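Local coordinates for protein pid-3 (Caenorhabditis elegans, PDB 7OCX) that takes part in piRNA biogenesis as a subunit of the PETISCO complex, its RNA recognition motif domain pairing with that of TOFU-6, at residues Leu15-Tyr20 and Phe27-Leu32. Numbering follows the deposited sequence.
Sequences LKISGY and FGIAQL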
loop_
_atom_site.group_PDB
_atom_site.type_symbol
_atom_site.label_atom_id
_atom_site.label_comp_id
_atom_site.label_asym_id
_atom_site.label_seq_id
_atom_site.Cartn_x
_atom_site.Cartn_y
_atom_site.Cartn_z
ATOM N N LEU B 15 3.574 14.838 -7.559
ATOM C CA LEU B 15 2.152 15.024 -7.373
ATOM C C LEU B 15 1.898 15.543 -5.970
ATOM O O LEU B 15 2.755 15.464 -5.083
ATOM C CB LEU B 15 1.389 13.731 -7.638
ATOM C CG LEU B 15 1.639 12.496 -6.764
ATOM C CD1 LEU B 15 1.030 12.677 -5.410
ATOM C CD2 LEU B 15 1.006 11.346 -7.507
ATOM N N LYS B 16 0.723 16.134 -5.817
ATOM C CA LYS B 16 0.164 16.565 -4.547
ATOM C C LYS B 16 -0.912 15.578 -4.148
ATOM O O LYS B 16 -1.727 15.182 -4.982
ATOM C CB LYS B 16 -0.472 17.959 -4.634
ATOM C CG LYS B 16 0.460 19.112 -4.922
ATOM C CD LYS B 16 -0.197 20.446 -4.524
ATOM C CE LYS B 16 0.328 21.624 -5.356
ATOM N NZ LYS B 16 -0.714 22.651 -5.688
ATOM N N ILE B 17 -0.917 15.175 -2.886
ATOM C CA ILE B 17 -1.951 14.295 -2.353
ATOM C C ILE B 17 -2.412 14.853 -1.012
ATOM O O ILE B 17 -1.594 15.323 -0.215
ATOM C CB ILE B 17 -1.444 12.842 -2.229
ATOM C CG1 ILE B 17 -2.540 11.937 -1.653
ATOM C CG2 ILE B 17 -0.156 12.772 -1.399
ATOM C CD1 ILE B 17 -2.284 10.475 -1.919
ATOM N N SER B 18 -3.725 14.834 -0.773
ATOM C CA SER B 18 -4.270 15.409 0.450
ATOM C C SER B 18 -5.574 14.689 0.774
ATOM O O SER B 18 -6.134 13.978 -0.066
ATOM C CB SER B 18 -4.498 16.918 0.318
ATOM O OG SER B 18 -5.440 17.253 -0.690
ATOM N N GLY B 19 -6.011 14.822 2.032
ATOM C CA GLY B 19 -7.287 14.297 2.461
ATOM C C GLY B 19 -7.233 13.012 3.260
ATOM O O GLY B 19 -8.270 12.621 3.813
ATOM N N TYR B 20 -6.074 12.347 3.315
ATOM C CA TYR B 20 -5.920 11.111 4.046
ATOM C C TYR B 20 -5.869 11.374 5.541
ATOM O O TYR B 20 -5.769 12.515 5.988
ATOM C CB TYR B 20 -4.654 10.388 3.599
ATOM C CG TYR B 20 -3.434 11.277 3.556
ATOM C CD1 TYR B 20 -2.772 11.662 4.709
ATOM C CD2 TYR B 20 -2.988 11.802 2.340
ATOM C CE1 TYR B 20 -1.652 12.498 4.661
ATOM C CE2 TYR B 20 -1.881 12.652 2.281
ATOM C CZ TYR B 20 -1.217 12.994 3.445
ATOM O OH TYR B 20 -0.118 13.808 3.383
ATOM N N PHE B 27 5.658 6.511 5.261
ATOM C CA PHE B 27 5.438 5.191 4.721
ATOM C C PHE B 27 3.960 4.951 4.441
ATOM O O PHE B 27 3.603 4.308 3.449
ATOM C CB PHE B 27 5.962 4.159 5.706
ATOM C CG PHE B 27 7.455 4.121 5.803
ATOM C CD1 PHE B 27 8.215 3.752 4.724
ATOM C CD2 PHE B 27 8.087 4.424 6.970
ATOM C CE1 PHE B 27 9.582 3.656 4.822
ATOM C CE2 PHE B 27 9.468 4.346 7.071
ATOM C CZ PHE B 27 10.210 3.957 5.993
ATOM N N GLY B 28 3.089 5.473 5.300
ATOM C CA GLY B 28 1.665 5.282 5.095
ATOM C C GLY B 28 1.158 5.998 3.856
ATOM O O GLY B 28 0.267 5.493 3.168
ATOM N N ILE B 29 1.716 7.175 3.566
ATOM C CA ILE B 29 1.386 7.898 2.339
ATOM C C ILE B 29 1.844 7.090 1.135
ATOM O O ILE B 29 1.102 6.921 0.162
ATOM C CB ILE B 29 2.012 9.305 2.379
ATOM C CG1 ILE B 29 1.397 10.137 3.515
ATOM C CG2 ILE B 29 1.844 10.006 1.020
ATOM C CD1 ILE B 29 2.158 11.376 3.824
ATOM N N ALA B 30 3.044 6.507 1.205
ATOM C CA ALA B 30 3.486 5.636 0.117
ATOM C C ALA B 30 2.547 4.451 -0.074
ATOM O O ALA B 30 2.300 4.018 -1.212
ATOM C CB ALA B 30 4.918 5.176 0.372
ATOM N N GLN B 31 2.034 3.883 1.029
ATOM C CA GLN B 31 1.112 2.760 0.939
ATOM C C GLN B 31 -0.178 3.150 0.211
ATOM O O GLN B 31 -0.761 2.326 -0.507
ATOM C CB GLN B 31 0.827 2.195 2.338
ATOM C CG GLN B 31 2.063 1.508 2.984
ATOM C CD GLN B 31 1.795 1.078 4.418
ATOM O OE1 GLN B 31 1.216 1.837 5.192
ATOM N NE2 GLN B 31 2.313 -0.084 4.809
ATOM N N LEU B 32 -0.638 4.391 0.372
ATOM C CA LEU B 32 -1.818 4.854 -0.366
ATOM C C LEU B 32 -1.613 4.783 -1.880
ATOM O O LEU B 32 -2.583 4.623 -2.648
ATOM C CB LEU B 32 -2.167 6.288 0.018
ATOM C CG LEU B 32 -2.594 6.607 1.453
ATOM C CD1 LEU B 32 -2.737 8.124 1.608
ATOM C CD2 LEU B 32 -3.859 5.859 1.740
#
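Y20, just past the end of the first β-strand, lays its aromatic ring against I29 in the following helix and against L32, a worked example of how the first β-α unit of an RNA recognition motif closes its core. Y20 CB lies 3.6 Å from L32 CD1. CG and CD2 meet the same methyl, which therefore sits obliquely at the root of the ring. Further out the partner changes: CE1 and CZ come up against I29, whose CG1 stands over one face, 4.2 Å from the Y20 ring centroid and 25° off the normal, a CH-pi contact. At the tip, Y20 OH meets the terminal methyl, I29 CD1, at 3.4 Å, the two side chains crossing at a slant. The ring reaches I29 and L32 because CG is held between the backbone N and the carbonyl carbon (chi1 48°).

I17, on the strand itself, continues the surface. Its CG2 approaches I29 CG2 at 4.2 Å, while I17 CD1 and L32 CD1 are 4.3 Å apart; L32 CD1 is thus shared between I17 and Y20. I29 also packs on I41 and I43, which ties the helix to strand 38-45, outermost in the sheet of this chain, and the backbone O of Y20 accepts a hydrogen bond from Q47 NE2. Cutting the Y20 side chain back to an alanine is likely to deprive I29 CG1 of the ring face and I29 CD1 of the phenol end, opening a gap between I29 and the strand end.

Apart from the phenol oxygen, the atoms that meet are carbons, so the strand and helix are joined here by shape and the exclusion of water, not by directed polar bonds.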